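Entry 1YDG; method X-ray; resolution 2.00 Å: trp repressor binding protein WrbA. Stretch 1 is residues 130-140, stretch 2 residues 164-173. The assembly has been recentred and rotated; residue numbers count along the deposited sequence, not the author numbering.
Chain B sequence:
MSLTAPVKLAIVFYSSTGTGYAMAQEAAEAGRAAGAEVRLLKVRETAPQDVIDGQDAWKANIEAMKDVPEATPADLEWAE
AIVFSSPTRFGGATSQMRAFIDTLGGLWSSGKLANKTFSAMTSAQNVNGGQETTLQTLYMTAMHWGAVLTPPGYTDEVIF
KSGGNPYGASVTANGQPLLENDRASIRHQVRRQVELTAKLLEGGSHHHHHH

Stretch 1, residues 130-140: GQETTLQTLYM
Stretch 2 164-173: GNPYGASVTA

A helix that covers 131-140 and continues beyond packs against a loop that leads into a strand including 170-172. The N-to-C directions of helix and strand lie at 149°, closer to antiparallel than parallel, and their axes approach to 9.9 Å. Register is set by two CA-CA pairs, Gln-131 to Ser-170 at 6.5 Å and Leu-135 to Tyr-167 at 6.6 Å, so that going up the helix means going back along the second stretch. Gln-131, Leu-135 and Tyr-139, spaced four apart, all point CA-to-CB toward the partner. In all, 418 Å² is buried.

Tyr-167 gives the most, 100 Å². Its backbone is at phi/psi -83/-23, its CB points sideways, and chi1 is -53° (m) with chi2 141°. This sends the side chain mostly across the helix: Tyr-167 CB meets Leu-135 CD1 at 3.9 Å, while the ring presents its edge to Glu-132, with Tyr-167 CE1 3.9 Å from Glu-132 OE2. Glu-132 reaches there with an m, t side chain and chi3 near 180°; both its carboxylate oxygens are hydrogen-bonded elsewhere in the structure, so burial costs it no partner.

Leu-135, covered over 62 Å², is the apolar centre. In its m, t rotamer CD1 lies 3.6 Å from Gly-168 O, and 3.8 Å from Asn-165 ND2. Gly-168 leaves room for it: an ideal CB there would stand 3.5 Å from Leu-135 CD2, a tight fit, and phi/psi of 154/158 would jam that CB against the preceding carbonyl, which alone calls for glycine.

Gln-131, at 61 Å², closes the end near the strand. Its chi1 is -72° (m), chi2 an off-well 104° and chi3 -48°. CB packs on Ser-170 CB at 3.9 Å, and NE2 lies 3.8 Å from Val-171 O, a contact rather than a hydrogen bond.

The one hydrogen bond between the stretches comes a turn beyond Leu-135. Tyr-139, with chi1 -73° (m) and chi2 -77°, donates from OH to Tyr-167 O at a short 2.5 Å, the carbonyl lying at the ring edge near its plane. A long side chain ending in a hydroxyl suits this site, since it spans to the loop backbone.

The loop is braced from within. Asn-165 (chi1 -159°, t; chi2 -36°) accepts at OD1 from Tyr-167 N at 3.0 Å and donates from ND2 to Ser-170 OG at 2.7 Å, with Ser-170 in p. On the helix, Gly-130 is the N-cap residue at phi/psi 107/3; its O accepts from Thr-134 N at 2.9 Å.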

# COMPACT_ATOMS: atom_id res chain seq x y z
N GLY B 130 9.84 -6.95 -2.39
CA GLY B 130 9.29 -5.84 -1.61
C GLY B 130 9.63 -4.47 -2.13
O GLY B 130 9.27 -3.46 -1.52
N GLN B 131 10.33 -4.44 -3.26
CA GLN B 131 10.69 -3.21 -3.92
C GLN B 131 9.49 -2.28 -4.15
O GLN B 131 9.57 -1.10 -3.82
CB GLN B 131 11.33 -3.51 -5.28
CG GLN B 131 12.74 -4.09 -5.24
CD GLN B 131 12.77 -5.58 -5.54
OE1 GLN B 131 11.98 -6.36 -4.97
NE2 GLN B 131 13.69 -6.00 -6.41
N GLU B 132 8.40 -2.81 -4.72
CA GLU B 132 7.26 -1.99 -5.06
C GLU B 132 6.66 -1.38 -3.81
O GLU B 132 6.33 -0.21 -3.79
CB GLU B 132 6.18 -2.78 -5.81
CG GLU B 132 6.60 -3.16 -7.19
CD GLU B 132 5.52 -3.87 -7.99
OE1 GLU B 132 5.82 -4.16 -9.16
OE2 GLU B 132 4.39 -4.11 -7.52
N THR B 133 6.55 -2.17 -2.75
CA THR B 133 5.99 -1.63 -1.54
C THR B 133 6.95 -0.57 -0.94
O THR B 133 6.48 0.42 -0.39
CB THR B 133 5.55 -2.72 -0.55
OG1 THR B 133 6.65 -3.56 -0.21
CG2 THR B 133 4.41 -3.58 -1.17
N THR B 134 8.26 -0.75 -1.12
CA THR B 134 9.24 0.19 -0.56
C THR B 134 9.07 1.52 -1.23
O THR B 134 9.05 2.55 -0.56
CB THR B 134 10.69 -0.28 -0.75
OG1 THR B 134 10.88 -1.55 -0.09
CG2 THR B 134 11.69 0.73 -0.17
N LEU B 135 8.92 1.50 -2.56
CA LEU B 135 8.66 2.72 -3.30
C LEU B 135 7.34 3.37 -2.84
O LEU B 135 7.29 4.58 -2.57
CB LEU B 135 8.63 2.44 -4.79
CG LEU B 135 9.94 1.89 -5.36
CD1 LEU B 135 9.73 1.37 -6.76
CD2 LEU B 135 11.03 2.98 -5.35
N GLN B 136 6.29 2.58 -2.77
CA GLN B 136 4.99 3.06 -2.31
C GLN B 136 5.08 3.79 -0.97
O GLN B 136 4.54 4.88 -0.82
CB GLN B 136 4.01 1.91 -2.18
CG GLN B 136 2.66 2.29 -1.54
CD GLN B 136 1.69 1.09 -1.41
OE1 GLN B 136 1.88 0.18 -0.60
NE2 GLN B 136 0.63 1.12 -2.20
N THR B 137 5.74 3.18 0.01
CA THR B 137 5.86 3.81 1.33
C THR B 137 6.56 5.17 1.24
O THR B 137 6.23 6.11 1.97
CB THR B 137 6.60 2.94 2.35
OG1 THR B 137 7.94 2.71 1.92
CG2 THR B 137 5.92 1.60 2.50
N LEU B 138 7.51 5.27 0.32
CA LEU B 138 8.26 6.52 0.12
C LEU B 138 7.40 7.61 -0.55
O LEU B 138 7.47 8.79 -0.16
CB LEU B 138 9.53 6.26 -0.68
CG LEU B 138 10.61 5.45 0.07
CD1 LEU B 138 11.78 5.14 -0.85
CD2 LEU B 138 11.10 6.19 1.35
N TYR B 139 6.59 7.21 -1.53
CA TYR B 139 5.66 8.15 -2.14
C TYR B 139 4.60 8.60 -1.15
O TYR B 139 4.27 9.80 -1.12
CB TYR B 139 5.00 7.60 -3.43
CG TYR B 139 5.95 7.56 -4.61
CD1 TYR B 139 6.28 8.71 -5.32
CD2 TYR B 139 6.50 6.35 -5.02
CE1 TYR B 139 7.16 8.66 -6.37
CE2 TYR B 139 7.39 6.31 -6.09
CZ TYR B 139 7.71 7.45 -6.76
OH TYR B 139 8.59 7.39 -7.82
N MET B 140 4.07 7.67 -0.34
CA MET B 140 3.04 8.04 0.65
C MET B 140 3.56 9.11 1.62
O MET B 140 2.86 10.08 1.92
CB MET B 140 2.50 6.85 1.44
CG MET B 140 1.71 5.80 0.63
SD MET B 140 0.40 6.38 -0.48
CE MET B 140 1.27 6.37 -2.03
N GLY B 164 10.46 -3.24 -16.08
CA GLY B 164 9.19 -2.51 -16.10
C GLY B 164 8.73 -2.08 -14.72
O GLY B 164 7.80 -2.69 -14.16
N ASN B 165 9.37 -1.05 -14.14
CA ASN B 165 8.86 -0.53 -12.88
C ASN B 165 8.32 0.89 -13.01
O ASN B 165 9.07 1.85 -13.00
CB ASN B 165 9.86 -0.66 -11.73
CG ASN B 165 9.18 -0.59 -10.33
OD1 ASN B 165 8.20 0.16 -10.11
ND2 ASN B 165 9.71 -1.38 -9.39
N PRO B 166 7.00 1.02 -13.09
CA PRO B 166 6.38 2.32 -13.28
C PRO B 166 6.52 3.23 -12.04
O PRO B 166 6.45 4.45 -12.16
CB PRO B 166 4.92 1.95 -13.55
CG PRO B 166 4.72 0.70 -12.83
CD PRO B 166 5.99 -0.05 -12.96
N TYR B 167 6.74 2.64 -10.87
CA TYR B 167 6.76 3.42 -9.62
C TYR B 167 8.11 4.06 -9.42
O TYR B 167 8.22 5.05 -8.72
CB TYR B 167 6.41 2.55 -8.40
CG TYR B 167 5.12 1.76 -8.50
CD1 TYR B 167 5.04 0.46 -8.00
CD2 TYR B 167 3.98 2.30 -9.10
CE1 TYR B 167 3.87 -0.28 -8.11
CE2 TYR B 167 2.78 1.55 -9.19
CZ TYR B 167 2.74 0.27 -8.70
OH TYR B 167 1.59 -0.48 -8.77
N GLY B 168 9.14 3.49 -10.04
CA GLY B 168 10.50 3.95 -9.87
C GLY B 168 11.49 2.84 -10.13
O GLY B 168 11.17 1.66 -10.03
N ALA B 169 12.71 3.22 -10.46
CA ALA B 169 13.78 2.26 -10.74
C ALA B 169 13.94 1.31 -9.56
O ALA B 169 13.93 1.74 -8.41
CB ALA B 169 15.10 2.98 -11.03
N SER B 170 14.04 0.02 -9.85
CA SER B 170 14.29 -0.96 -8.82
C SER B 170 15.14 -2.08 -9.37
O SER B 170 14.82 -2.68 -10.41
CB SER B 170 13.00 -1.48 -8.17
OG SER B 170 12.21 -2.23 -9.06
N VAL B 171 16.23 -2.33 -8.66
CA VAL B 171 17.31 -3.18 -9.07
C VAL B 171 17.33 -4.41 -8.17
O VAL B 171 17.06 -4.31 -6.97
CB VAL B 171 18.63 -2.41 -8.93
CG1 VAL B 171 19.83 -3.32 -9.07
CG2 VAL B 171 18.68 -1.28 -9.94
N THR B 172 17.65 -5.57 -8.75
CA THR B 172 17.87 -6.79 -7.97
C THR B 172 19.35 -6.84 -7.57
O THR B 172 20.24 -6.96 -8.43
CB THR B 172 17.43 -8.05 -8.72
OG1 THR B 172 16.05 -7.92 -9.08
CG2 THR B 172 17.58 -9.29 -7.85
N ALA B 173 19.59 -6.69 -6.27
CA ALA B 173 20.94 -6.58 -5.70
C ALA B 173 21.65 -7.93 -5.73
O ALA B 173 21.20 -8.89 -5.08
CB ALA B 173 20.86 -6.06 -4.25